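Local structure of peptide-binding protein (Photobacterium damsela subsp. piscicida, 6SQX) at residues Tyr59-Tyr64 with Thr290-Thr295; Ser257-Pro260 with Lys265-Ile268; Lys299-Gln304 with Ile378-Leu383; Ser179-Gly184 with Thr199-Gln204. The protein is a secreted NlpC/P60 endopeptidase that cleaves the peptidoglycan of potentially competing bacteria. All blocks are in the same frame, centred on the assembly; numbering follows the deposited sequence.

Contact 1: Tyr59-Tyr64 with Thr290-Thr295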
loop_
_atom_site.group_PDB
_atom_site.type_symbol
_atom_site.label_atom_id
_atom_site.label_comp_id
_atom_site.label_asym_id
_atom_site.label_seq_id
_atom_site.Cartn_x
_atom_site.Cartn_y
_atom_site.Cartn_z
ATOM N N TYR A 59 1.748 -17.109 7.706
ATOM C CA TYR A 59 1.325 -15.853 8.309
ATOM C C TYR A 59 0.457 -15.066 7.341
ATOM O O TYR A 59 -0.604 -14.566 7.717
ATOM C CB TYR A 59 2.538 -15.040 8.767
ATOM C CG TYR A 59 2.229 -13.717 9.402
ATOM C CD1 TYR A 59 1.564 -13.647 10.617
ATOM C CD2 TYR A 59 2.619 -12.516 8.794
ATOM C CE1 TYR A 59 1.298 -12.429 11.219
ATOM C CE2 TYR A 59 2.354 -11.284 9.383
ATOM C CZ TYR A 59 1.681 -11.239 10.606
ATOM O OH TYR A 59 1.416 -10.024 11.192
ATOM N N PHE A 60 0.885 -14.973 6.063
ATOM C CA PHE A 60 0.071 -14.297 5.056
ATOM C C PHE A 60 -1.358 -14.844 5.025
ATOM O O PHE A 60 -2.327 -14.075 5.001
ATOM C CB PHE A 60 0.736 -14.378 3.667
ATOM C CG PHE A 60 -0.014 -13.638 2.602
ATOM C CD1 PHE A 60 -1.155 -14.194 2.018
ATOM C CD2 PHE A 60 0.424 -12.384 2.176
ATOM C CE1 PHE A 60 -1.888 -13.481 1.070
ATOM C CE2 PHE A 60 -0.291 -11.674 1.216
ATOM C CZ PHE A 60 -1.456 -12.234 0.658
ATOM N N ASN A 61 -1.507 -16.167 4.959
ATOM C CA ASN A 61 -2.858 -16.719 4.866
ATOM C C ASN A 61 -3.691 -16.371 6.099
ATOM O O ASN A 61 -4.870 -16.021 5.980
ATOM C CB ASN A 61 -2.809 -18.219 4.591
ATOM C CG ASN A 61 -2.533 -18.532 3.096
ATOM O OD1 ASN A 61 -2.691 -17.660 2.224
ATOM N ND2 ASN A 61 -2.153 -19.775 2.805
ATOM N N THR A 62 -3.079 -16.389 7.291
ATOM C CA THR A 62 -3.832 -16.027 8.487
ATOM C C THR A 62 -4.300 -14.586 8.423
ATOM O O THR A 62 -5.468 -14.287 8.709
ATOM C CB THR A 62 -2.983 -16.248 9.731
ATOM O OG1 THR A 62 -2.675 -17.649 9.840
ATOM C CG2 THR A 62 -3.759 -15.798 10.997
ATOM N N GLN A 63 -3.411 -13.673 8.003
ATOM C CA GLN A 63 -3.778 -12.265 8.012
ATOM C C GLN A 63 -4.728 -11.941 6.869
ATOM O O GLN A 63 -5.677 -11.151 7.032
ATOM C CB GLN A 63 -2.531 -11.368 7.892
ATOM C CG GLN A 63 -1.452 -11.618 8.987
ATOM C CD GLN A 63 -1.994 -11.504 10.422
ATOM O OE1 GLN A 63 -2.763 -12.346 10.863
ATOM N NE2 GLN A 63 -1.596 -10.446 11.135
ATOM N N TYR A 64 -4.440 -12.513 5.692
ATOM C CA TYR A 64 -5.198 -12.181 4.486
ATOM C C TYR A 64 -6.638 -12.686 4.567
ATOM O O TYR A 64 -7.567 -12.006 4.099
ATOM C CB TYR A 64 -4.507 -12.802 3.277
ATOM C CG TYR A 64 -5.079 -12.434 1.935
ATOM C CD1 TYR A 64 -4.903 -11.153 1.415
ATOM C CD2 TYR A 64 -5.730 -13.387 1.146
ATOM C CE1 TYR A 64 -5.372 -10.820 0.133
ATOM C CE2 TYR A 64 -6.202 -13.057 -0.109
ATOM C CZ TYR A 64 -6.038 -11.767 -0.586
ATOM O OH TYR A 64 -6.478 -11.422 -1.861
ATOM N N THR A 290 0.677 -16.224 -12.913
ATOM C CA THR A 290 1.450 -17.382 -12.502
ATOM C C THR A 290 0.900 -17.923 -11.187
ATOM O O THR A 290 0.250 -17.205 -10.436
ATOM C CB THR A 290 2.951 -17.049 -12.398
ATOM O OG1 THR A 290 3.725 -18.257 -12.402
ATOM C CG2 THR A 290 3.224 -16.307 -11.125
ATOM N N THR A 291 1.188 -19.194 -10.911
ATOM C CA THR A 291 0.712 -19.778 -9.662
ATOM C C THR A 291 1.227 -18.983 -8.469
ATOM O O THR A 291 2.408 -18.623 -8.400
ATOM C CB THR A 291 1.153 -21.247 -9.549
ATOM O OG1 THR A 291 0.585 -22.007 -10.627
ATOM C CG2 THR A 291 0.716 -21.857 -8.205
ATOM N N TRP A 292 0.335 -18.713 -7.526
ATOM C CA TRP A 292 0.631 -17.944 -6.330
ATOM C C TRP A 292 0.835 -18.901 -5.157
ATOM O O TRP A 292 0.157 -19.928 -5.083
ATOM C CB TRP A 292 -0.554 -17.012 -6.050
ATOM C CG TRP A 292 -0.364 -16.182 -4.827
ATOM C CD1 TRP A 292 0.176 -14.929 -4.761
ATOM C CD2 TRP A 292 -0.734 -16.537 -3.490
ATOM N NE1 TRP A 292 0.213 -14.498 -3.452
ATOM C CE2 TRP A 292 -0.348 -15.472 -2.658
ATOM C CE3 TRP A 292 -1.322 -17.671 -2.920
ATOM C CZ2 TRP A 292 -0.577 -15.484 -1.275
ATOM C CZ3 TRP A 292 -1.505 -17.702 -1.541
ATOM C CH2 TRP A 292 -1.141 -16.611 -0.739
ATOM N N PRO A 293 1.762 -18.631 -4.212
ATOM C CA PRO A 293 2.691 -17.491 -4.247
ATOM C C PRO A 293 3.797 -17.653 -5.269
ATOM O O PRO A 293 4.272 -18.768 -5.528
ATOM C CB PRO A 293 3.320 -17.502 -2.853
ATOM C CG PRO A 293 2.426 -18.367 -2.015
ATOM C CD PRO A 293 1.885 -19.388 -2.941
ATOM N N MET A 294 4.207 -16.526 -5.846
ATOM C CA MET A 294 5.320 -16.561 -6.774
ATOM C C MET A 294 6.589 -16.968 -6.017
ATOM O O MET A 294 6.789 -16.596 -4.858
ATOM C CB MET A 294 5.483 -15.164 -7.361
ATOM C CG MET A 294 6.637 -14.989 -8.304
ATOM S SD MET A 294 6.675 -13.343 -9.090
ATOM C CE MET A 294 5.220 -13.394 -10.111
ATOM N N THR A 295 7.464 -17.708 -6.683
ATOM C CA THR A 295 8.684 -18.152 -6.033
ATOM C C THR A 295 9.566 -16.953 -5.689
ATOM O O THR A 295 9.743 -16.058 -6.530
ATOM C CB THR A 295 9.429 -19.075 -6.994
ATOM O OG1 THR A 295 8.614 -20.223 -7.263
ATOM C CG2 THR A 295 10.734 -19.534 -6.397
#

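Contact 2: Ser257-Pro260 with Lys265-Ile268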
loop_
_atom_site.group_PDB
_atom_site.type_symbol
_atom_site.label_atom_id
_atom_site.label_comp_id
_atom_site.label_asym_id
_atom_site.label_seq_id
_atom_site.Cartn_x
_atom_site.Cartn_y
_atom_site.Cartn_z
ATOM N N SER A 257 -3.479 -9.022 -7.093
ATOM C CA SER A 257 -4.679 -9.838 -7.005
ATOM C C SER A 257 -4.305 -11.307 -6.856
ATOM O O SER A 257 -3.301 -11.778 -7.384
ATOM C CB SER A 257 -5.486 -9.720 -8.298
ATOM O OG SER A 257 -5.803 -8.364 -8.555
ATOM N N ILE A 258 -5.160 -12.049 -6.159
ATOM C CA ILE A 258 -4.977 -13.449 -5.883
ATOM C C ILE A 258 -6.309 -14.118 -6.209
ATOM O O ILE A 258 -7.328 -13.855 -5.557
ATOM C CB ILE A 258 -4.539 -13.690 -4.429
ATOM C CG1 ILE A 258 -3.196 -12.993 -4.149
ATOM C CG2 ILE A 258 -4.435 -15.185 -4.099
ATOM C CD1 ILE A 258 -2.919 -12.890 -2.602
ATOM N N LEU A 259 -6.327 -14.939 -7.265
ATOM C CA LEU A 259 -7.599 -15.397 -7.797
ATOM C C LEU A 259 -7.527 -16.871 -8.168
ATOM O O LEU A 259 -6.444 -17.390 -8.478
ATOM C CB LEU A 259 -7.960 -14.608 -9.067
ATOM C CG LEU A 259 -8.236 -13.105 -8.820
ATOM C CD1 LEU A 259 -8.189 -12.327 -10.163
ATOM C CD2 LEU A 259 -9.623 -12.930 -8.144
ATOM N N PRO A 260 -8.663 -17.573 -8.137
ATOM C CA PRO A 260 -8.682 -18.985 -8.546
ATOM C C PRO A 260 -8.370 -19.172 -10.028
ATOM O O PRO A 260 -8.616 -18.298 -10.866
ATOM C CB PRO A 260 -10.133 -19.425 -8.258
ATOM C CG PRO A 260 -10.641 -18.443 -7.234
ATOM C CD PRO A 260 -9.974 -17.123 -7.622
ATOM N N LYS A 265 -7.605 -21.236 -16.839
ATOM C CA LYS A 265 -8.480 -20.082 -16.974
ATOM C C LYS A 265 -8.686 -19.451 -15.609
ATOM O O LYS A 265 -9.003 -20.141 -14.632
ATOM C CB LYS A 265 -9.825 -20.445 -17.612
ATOM C CG LYS A 265 -9.675 -20.950 -19.063
ATOM C CD LYS A 265 -11.029 -21.146 -19.733
ATOM C CE LYS A 265 -10.861 -21.819 -21.111
ATOM N NZ LYS A 265 -12.163 -22.205 -21.718
ATOM N N LEU A 266 -8.488 -18.149 -15.552
ATOM C CA LEU A 266 -8.772 -17.364 -14.365
ATOM C C LEU A 266 -10.265 -17.390 -14.038
ATOM O O LEU A 266 -11.120 -17.398 -14.923
ATOM C CB LEU A 266 -8.368 -15.923 -14.712
ATOM C CG LEU A 266 -8.370 -14.874 -13.629
ATOM C CD1 LEU A 266 -7.249 -15.221 -12.668
ATOM C CD2 LEU A 266 -8.121 -13.527 -14.274
ATOM N N LYS A 267 -10.592 -17.353 -12.739
ATOM C CA LYS A 267 -11.963 -17.103 -12.314
ATOM C C LYS A 267 -11.997 -15.816 -11.488
ATOM O O LYS A 267 -11.070 -15.526 -10.716
ATOM C CB LYS A 267 -12.558 -18.276 -11.535
ATOM C CG LYS A 267 -12.613 -19.594 -12.325
ATOM C CD LYS A 267 -13.480 -20.629 -11.601
ATOM C CE LYS A 267 -13.856 -21.794 -12.501
ATOM N NZ LYS A 267 -14.909 -22.594 -11.837
ATOM N N ILE A 268 -13.025 -15.006 -11.702
ATOM C CA ILE A 268 -13.144 -13.761 -10.944
ATOM C C ILE A 268 -14.495 -13.764 -10.247
ATOM O O ILE A 268 -15.495 -14.251 -10.814
ATOM C CB ILE A 268 -13.000 -12.507 -11.829
ATOM C CG1 ILE A 268 -14.026 -12.518 -12.958
ATOM C CG2 ILE A 268 -11.590 -12.354 -12.355
ATOM C CD1 ILE A 268 -14.119 -11.199 -13.754
#

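Contact 3: Lys299-Gln304 with Ile378-Leu383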
loop_
_atom_site.group_PDB
_atom_site.type_symbol
_atom_site.label_atom_id
_atom_site.label_comp_id
_atom_site.label_asym_id
_atom_site.label_seq_id
_atom_site.Cartn_x
_atom_site.Cartn_y
_atom_site.Cartn_z
ATOM N N LYS A 299 15.546 -13.345 -9.281
ATOM C CA LYS A 299 15.010 -13.011 -10.605
ATOM C C LYS A 299 13.569 -12.508 -10.526
ATOM O O LYS A 299 13.217 -11.498 -11.150
ATOM C CB LYS A 299 15.077 -14.220 -11.552
ATOM C CG LYS A 299 16.377 -14.436 -12.233
ATOM C CD LYS A 299 16.312 -15.721 -13.047
ATOM C CE LYS A 299 17.489 -15.790 -14.032
ATOM N NZ LYS A 299 17.691 -17.140 -14.626
ATOM N N ASN A 300 12.698 -13.230 -9.792
ATOM C CA ASN A 300 11.300 -12.818 -9.731
ATOM C C ASN A 300 11.120 -11.490 -9.003
ATOM O O ASN A 300 10.284 -10.658 -9.406
ATOM C CB ASN A 300 10.437 -13.903 -9.091
ATOM C CG ASN A 300 10.166 -15.065 -10.043
ATOM O OD1 ASN A 300 10.289 -14.898 -11.274
ATOM N ND2 ASN A 300 9.758 -16.227 -9.505
ATOM N N PHE A 301 11.869 -11.271 -7.912
ATOM C CA PHE A 301 11.783 -9.964 -7.251
ATOM C C PHE A 301 12.178 -8.850 -8.219
ATOM O O PHE A 301 11.528 -7.796 -8.263
ATOM C CB PHE A 301 12.676 -9.929 -6.007
ATOM C CG PHE A 301 11.929 -10.204 -4.726
ATOM C CD1 PHE A 301 11.607 -11.507 -4.360
ATOM C CD2 PHE A 301 11.544 -9.156 -3.889
ATOM C CE1 PHE A 301 10.902 -11.771 -3.192
ATOM C CE2 PHE A 301 10.845 -9.421 -2.696
ATOM C CZ PHE A 301 10.531 -10.725 -2.374
ATOM N N ALA A 302 13.252 -9.084 -9.002
ATOM C CA ALA A 302 13.720 -8.089 -9.971
ATOM C C ALA A 302 12.664 -7.807 -11.035
ATOM O O ALA A 302 12.416 -6.643 -11.379
ATOM C CB ALA A 302 15.039 -8.542 -10.604
ATOM N N HIS A 303 12.047 -8.869 -11.588
ATOM C CA HIS A 303 11.019 -8.626 -12.596
ATOM C C HIS A 303 9.871 -7.814 -12.017
ATOM O O HIS A 303 9.347 -6.899 -12.662
ATOM C CB HIS A 303 10.446 -9.933 -13.130
ATOM C CG HIS A 303 11.409 -10.794 -13.886
ATOM N ND1 HIS A 303 12.238 -10.313 -14.881
ATOM C CD2 HIS A 303 11.623 -12.131 -13.825
ATOM C CE1 HIS A 303 12.939 -11.324 -15.383
ATOM N NE2 HIS A 303 12.578 -12.445 -14.765
ATOM N N GLN A 304 9.441 -8.158 -10.800
ATOM C CA GLN A 304 8.299 -7.454 -10.223
ATOM C C GLN A 304 8.653 -6.016 -9.883
ATOM O O GLN A 304 7.875 -5.094 -10.172
ATOM C CB GLN A 304 7.815 -8.203 -8.990
ATOM C CG GLN A 304 7.216 -9.538 -9.367
ATOM C CD GLN A 304 6.012 -9.368 -10.266
ATOM O OE1 GLN A 304 5.036 -8.701 -9.901
ATOM N NE2 GLN A 304 6.099 -9.928 -11.497
ATOM N N ILE A 378 19.641 -7.095 5.308
ATOM C CA ILE A 378 19.507 -8.047 4.210
ATOM C C ILE A 378 18.890 -7.343 3.010
ATOM O O ILE A 378 17.716 -6.944 3.069
ATOM C CB ILE A 378 18.634 -9.244 4.608
ATOM C CG1 ILE A 378 19.220 -9.947 5.837
ATOM C CG2 ILE A 378 18.469 -10.185 3.418
ATOM C CD1 ILE A 378 18.533 -11.274 6.188
ATOM N N PRO A 379 19.626 -7.175 1.912
ATOM C CA PRO A 379 19.030 -6.579 0.706
ATOM C C PRO A 379 17.794 -7.349 0.284
ATOM O O PRO A 379 17.766 -8.586 0.322
ATOM C CB PRO A 379 20.148 -6.701 -0.345
ATOM C CG PRO A 379 21.430 -6.675 0.486
ATOM C CD PRO A 379 21.068 -7.446 1.753
ATOM N N PHE A 380 16.761 -6.597 -0.083
ATOM C CA PHE A 380 15.463 -7.090 -0.526
ATOM C C PHE A 380 14.594 -7.593 0.615
ATOM O O PHE A 380 13.438 -7.987 0.353
ATOM C CB PHE A 380 15.535 -8.150 -1.642
ATOM C CG PHE A 380 16.205 -7.646 -2.904
ATOM C CD1 PHE A 380 15.471 -7.018 -3.919
ATOM C CD2 PHE A 380 17.566 -7.794 -3.083
ATOM C CE1 PHE A 380 16.094 -6.542 -5.072
ATOM C CE2 PHE A 380 18.193 -7.325 -4.234
ATOM C CZ PHE A 380 17.454 -6.708 -5.234
ATOM N N MET A 381 15.082 -7.563 1.872
ATOM C CA MET A 381 14.332 -8.089 3.004
ATOM C C MET A 381 14.381 -7.157 4.206
ATOM O O MET A 381 14.107 -7.608 5.326
ATOM C CB MET A 381 14.838 -9.503 3.373
ATOM C CG MET A 381 14.389 -10.554 2.383
ATOM S SD MET A 381 12.589 -10.833 2.437
ATOM C CE MET A 381 12.331 -11.428 0.777
ATOM N N THR A 382 14.752 -5.895 4.026
ATOM C CA THR A 382 14.828 -4.938 5.126
ATOM C C THR A 382 14.114 -3.677 4.710
ATOM O O THR A 382 14.363 -3.173 3.617
ATOM C CB THR A 382 16.290 -4.582 5.405
ATOM O OG1 THR A 382 17.043 -5.787 5.606
ATOM C CG2 THR A 382 16.404 -3.695 6.654
ATOM N N LEU A 383 13.245 -3.153 5.557
ATOM C CA LEU A 383 12.582 -1.890 5.308
ATOM C C LEU A 383 13.376 -0.785 5.990
ATOM O O LEU A 383 13.776 -0.925 7.150
ATOM C CB LEU A 383 11.169 -1.919 5.901
ATOM C CG LEU A 383 10.268 -3.097 5.524
ATOM C CD1 LEU A 383 8.871 -2.952 6.100
ATOM C CD2 LEU A 383 10.186 -3.221 3.980
#

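Contact 4: Ser179-Gly184 with Thr199-Gln204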
loop_
_atom_site.group_PDB
_atom_site.type_symbol
_atom_site.label_atom_id
_atom_site.label_comp_id
_atom_site.label_asym_id
_atom_site.label_seq_id
_atom_site.Cartn_x
_atom_site.Cartn_y
_atom_site.Cartn_z
ATOM N N SER A 179 -6.791 3.528 0.658
ATOM C CA SER A 179 -6.126 2.336 0.137
ATOM C C SER A 179 -6.728 1.959 -1.208
ATOM O O SER A 179 -7.830 2.394 -1.549
ATOM C CB SER A 179 -6.315 1.133 1.068
ATOM O OG SER A 179 -5.752 1.432 2.337
ATOM N N ALA A 180 -6.022 1.089 -1.940
ATOM C CA ALA A 180 -6.556 0.501 -3.165
ATOM C C ALA A 180 -6.628 -1.005 -2.954
ATOM O O ALA A 180 -5.585 -1.650 -2.774
ATOM C CB ALA A 180 -5.623 0.786 -4.345
ATOM N N LEU A 181 -7.846 -1.568 -2.976
ATOM C CA LEU A 181 -8.050 -3.011 -2.798
ATOM C C LEU A 181 -8.424 -3.670 -4.114
ATOM O O LEU A 181 -9.275 -3.163 -4.850
ATOM C CB LEU A 181 -9.152 -3.316 -1.752
ATOM C CG LEU A 181 -8.937 -2.854 -0.316
ATOM C CD1 LEU A 181 -10.148 -3.209 0.551
ATOM C CD2 LEU A 181 -7.669 -3.446 0.246
ATOM N N TRP A 182 -7.826 -4.826 -4.370
ATOM C CA TRP A 182 -8.011 -5.475 -5.655
ATOM C C TRP A 182 -9.165 -6.473 -5.644
ATOM O O TRP A 182 -9.487 -7.088 -4.621
ATOM C CB TRP A 182 -6.714 -6.219 -6.019
ATOM C CG TRP A 182 -5.512 -5.341 -5.873
ATOM C CD1 TRP A 182 -4.439 -5.568 -5.076
ATOM C CD2 TRP A 182 -5.284 -4.054 -6.492
ATOM N NE1 TRP A 182 -3.554 -4.517 -5.139
ATOM C CE2 TRP A 182 -4.040 -3.574 -6.008
ATOM C CE3 TRP A 182 -6.015 -3.257 -7.379
ATOM C CZ2 TRP A 182 -3.499 -2.355 -6.407
ATOM C CZ3 TRP A 182 -5.461 -2.038 -7.793
ATOM C CH2 TRP A 182 -4.214 -1.604 -7.307
ATOM N N THR A 183 -9.757 -6.678 -6.831
ATOM C CA THR A 183 -10.750 -7.727 -7.000
ATOM C C THR A 183 -10.209 -9.021 -6.419
ATOM O O THR A 183 -9.058 -9.400 -6.664
ATOM C CB THR A 183 -10.967 -7.912 -8.515
ATOM O OG1 THR A 183 -11.527 -6.714 -9.048
ATOM C CG2 THR A 183 -11.904 -9.106 -8.798
ATOM N N GLY A 184 -11.055 -9.716 -5.644
ATOM C CA GLY A 184 -10.669 -10.962 -4.998
ATOM C C GLY A 184 -10.351 -10.831 -3.515
ATOM O O GLY A 184 -10.189 -11.873 -2.851
ATOM N N THR A 199 -20.616 1.129 1.131
ATOM C CA THR A 199 -20.542 0.131 2.189
ATOM C C THR A 199 -19.228 0.292 2.928
ATOM O O THR A 199 -18.179 0.449 2.302
ATOM C CB THR A 199 -20.695 -1.287 1.615
ATOM O OG1 THR A 199 -21.996 -1.398 1.032
ATOM C CG2 THR A 199 -20.588 -2.342 2.722
ATOM N N LEU A 200 -19.293 0.292 4.263
ATOM C CA LEU A 200 -18.116 0.325 5.112
ATOM C C LEU A 200 -17.622 -1.105 5.253
ATOM O O LEU A 200 -18.407 -2.001 5.586
ATOM C CB LEU A 200 -18.529 0.846 6.496
ATOM C CG LEU A 200 -17.389 0.931 7.545
ATOM C CD1 LEU A 200 -16.155 1.796 7.121
ATOM C CD2 LEU A 200 -17.937 1.366 8.914
ATOM N N ILE A 201 -16.346 -1.345 4.917
ATOM C CA ILE A 201 -15.758 -2.682 4.892
ATOM C C ILE A 201 -14.420 -2.675 5.616
ATOM O O ILE A 201 -13.845 -1.621 5.902
ATOM C CB ILE A 201 -15.542 -3.169 3.436
ATOM C CG1 ILE A 201 -14.450 -2.327 2.696
ATOM C CG2 ILE A 201 -16.869 -3.096 2.683
ATOM C CD1 ILE A 201 -13.969 -2.929 1.408
ATOM N N LYS A 202 -13.900 -3.869 5.882
ATOM C CA LYS A 202 -12.507 -3.969 6.301
ATOM C C LYS A 202 -11.878 -5.195 5.664
ATOM O O LYS A 202 -12.550 -6.211 5.460
ATOM C CB LYS A 202 -12.368 -4.002 7.842
ATOM C CG LYS A 202 -13.249 -5.061 8.552
ATOM C CD LYS A 202 -13.204 -4.751 10.054
ATOM C CE LYS A 202 -14.044 -5.729 10.872
ATOM N NZ LYS A 202 -13.326 -6.995 11.256
ATOM N N GLY A 203 -10.588 -5.085 5.358
ATOM C CA GLY A 203 -9.848 -6.203 4.794
ATOM C C GLY A 203 -8.444 -5.749 4.443
ATOM O O GLY A 203 -8.189 -4.553 4.274
ATOM N N GLN A 204 -7.536 -6.732 4.360
ATOM C CA GLN A 204 -6.136 -6.426 4.043
ATOM C C GLN A 204 -5.521 -5.375 4.985
ATOM O O GLN A 204 -4.527 -4.717 4.652
ATOM C CB GLN A 204 -5.964 -6.058 2.558
ATOM C CG GLN A 204 -5.647 -7.237 1.644
ATOM C CD GLN A 204 -4.254 -7.772 1.879
ATOM O OE1 GLN A 204 -3.873 -8.039 3.022
ATOM N NE2 GLN A 204 -3.449 -7.881 0.816
#

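Contact 1: Tyr59-Tyr64 with Thr290-Thr295
The shortest polar bond here lies within the helix: Y64 N donates to F60 O at 2.7 Å, in the last turn of helix 50-64, the turn from which F60 and N61 meet W292. F60 has CG anti to its own N (chi1 -177°), and this sends the ring across to the indole. Its CE1 comes to 3.4 Å from W292 CZ2, with F60 CD1 against the same benzo corner. The two six-membered rings form an oblique pair, centroids 5.2 Å apart and planes at 55°. N61 comes in beside F60: its OD1 sits at the rim of the indole, near the ring plane and 3.5 Å from W292 CH2, while the amide is turned 40° from the indole. Within its own segment, W292 has a face covered by P293, which follows a cis peptide bond; P293 CG stands 3.8 Å above the ring, over its centre. The indole N-H is given to the backbone O of S333 on helix 326-334, and W338 meets F60 edge-to-face. No hydrogen bond crosses between 59-64 and 290-295, so the contact rests mainly on ring packing; the S333 bond and P293 on one face probably limit the indole's rotation. The N61 oxygen, facing C-H groups of the ring rim, probably adds a mild electrostatic attraction.

Contact 2: Ser257-Pro260 with Lys265-Ile268
L266 sets CG anti to its backbone N (chi1 -172°), which swings the end of that chain back toward the neighbouring strand and brings L266 CD1 to 3.7 Å from L259 CB. L259 sets its own CG anti to the carbonyl carbon (chi1 -66°), and this places its CD1 near I268: L259 CD1 lies 4.0 Å from I268 CG2, the two side chains crossing at a slant. L259 thus rests against both residues that flank K267.

Between the two segments there is one backbone bond, K267 N to P260 O at 2.9 Å, nearly straight at 164°. In an antiparallel hydrogen-bonded pair the return bond would run from residue 260 to K267 O, but a proline has no N-H to give. K267 O instead faces carbon, with L259 CB at 3.6 Å and P260 CD at 3.7 Å, and this buried oxygen has no polar partner in the model. The K267 chain runs on, extended, away from P260, and its NZ bonds to the hydroxyl of Y229.

Strands 259-262 and 265-271 form a tight antiparallel hairpin in the middle of a five-stranded sheet. On the far edge of 265-271 comes strand 277-281, paired through L266 and I268; on the far edge of 259-262 comes strand 230-234, which L259 joins through V232. I258 points away from the hairpin partner and packs on F60 and Y64 of helix 50-64.

Contact 3: Lys299-Gln304 with Ile378-Leu383
Apolar contact comes first: F301, on helix 298-308, reaches M381 and F380 in the turn that leads into strand 382-387. The closest touch is F301 CZ to M381 CE at 3.7 Å, where the methionine crosses the phenylalanine side chain at about a right angle. M381 gets there by bending: the chain folds at its second torsion (chi2 -68°), bringing the terminal methyl toward the helix although CB does not point that way. F380 is a looser neighbour. Its CB does point at the helix, yet F301 CD2, approaching the F380 ring obliquely, is still 4.5 Å from F380 CD1. F335 stacks on the F301 ring, while F332 of helix 326-334 and I48 pack on M381.

The polar bonds described here lie within 378-382. I378 to M381 is a type II beta turn, closed by M381 N to I378 O at 3.0 Å, with P379 and F380 at its corners. F380 takes the positive phi (76°) usual at the third position of such a turn. T382 OG1 donates to the same I378 O at 2.9 Å, and the two donors arrive from opposite faces of the carbonyl plane. That double grip steadies the peptide just ahead of P379.

Between 299-304 and 378-383 themselves no hydrogen bond forms. F380 O, 4.3 Å from F301 CE2, is buried with no polar partner in the model. What joins helix to turn is mainly apolar packing of the F301 ring on the M381 methyl and, more loosely, on F380, the turn being held by its own hydrogen bonds and by backbone bonds to Y399 and L473.

Contact 4: Ser179-Gly184 with Thr199-Gln204
One leucine makes every apolar touch: L181 sends its two methyls to different residues of 199-204. L181 CD1 meets I201 CD1 tip to tip at 3.9 Å, both side chains reaching toward each other. The I201 CG1 branch lies between the backbone N and carbonyl carbon (chi1 67°), and from there its terminal methyl extends toward L181. The other branch, L181 CD2, crosses Q204 obliquely, 3.9 Å from Q204 CB, and also brushes the backbone at G203 O, 4.2 Å away.

Hydrogen bonding between the segments is absent, and their polar groups turn elsewhere. Q204, whose backbone takes up a left-handed helical conformation (phi 54°) just after the strand, bends at its second torsion, and its OE1 accepts from the indole NE1 of W338. K202 points away from L181, its NZ bonding to Q67 and N73.

Strand 177-181 pairs with 149-152, while 198-203 lies between 186-192 and 206-211 in the other sheet of the domain. Aliphatic side chains packed between two such layers form the interior expected of the small beta barrel of an SH3 domain, here of the SH3b1 type.

Contacts 1, 2 and 4 touch one another in turn. I258 of contact 2 joins both halves of contact 1, its CD1 lying 3.6 Å from W292 NE1 and equally 3.6 Å from F60 CZ. Y64, on helix 50-64 with F60, lies against contact 4, Y64 CD1 to Q204 CD at 3.5 Å, and S257 OG packs 3.4 Å from W182 CB. Contact 3 stands apart, its centre about 26 Å from that of contact 4, but ties to contact 1 through a probable hydrogen bond, N300 ND2 to T295 O, 3.0 Å. Helix 326-334, which borders contacts 1 and 3, starts just after C324, oxidised to the sulfonic acid and probably the catalytic cysteine, as in relatives.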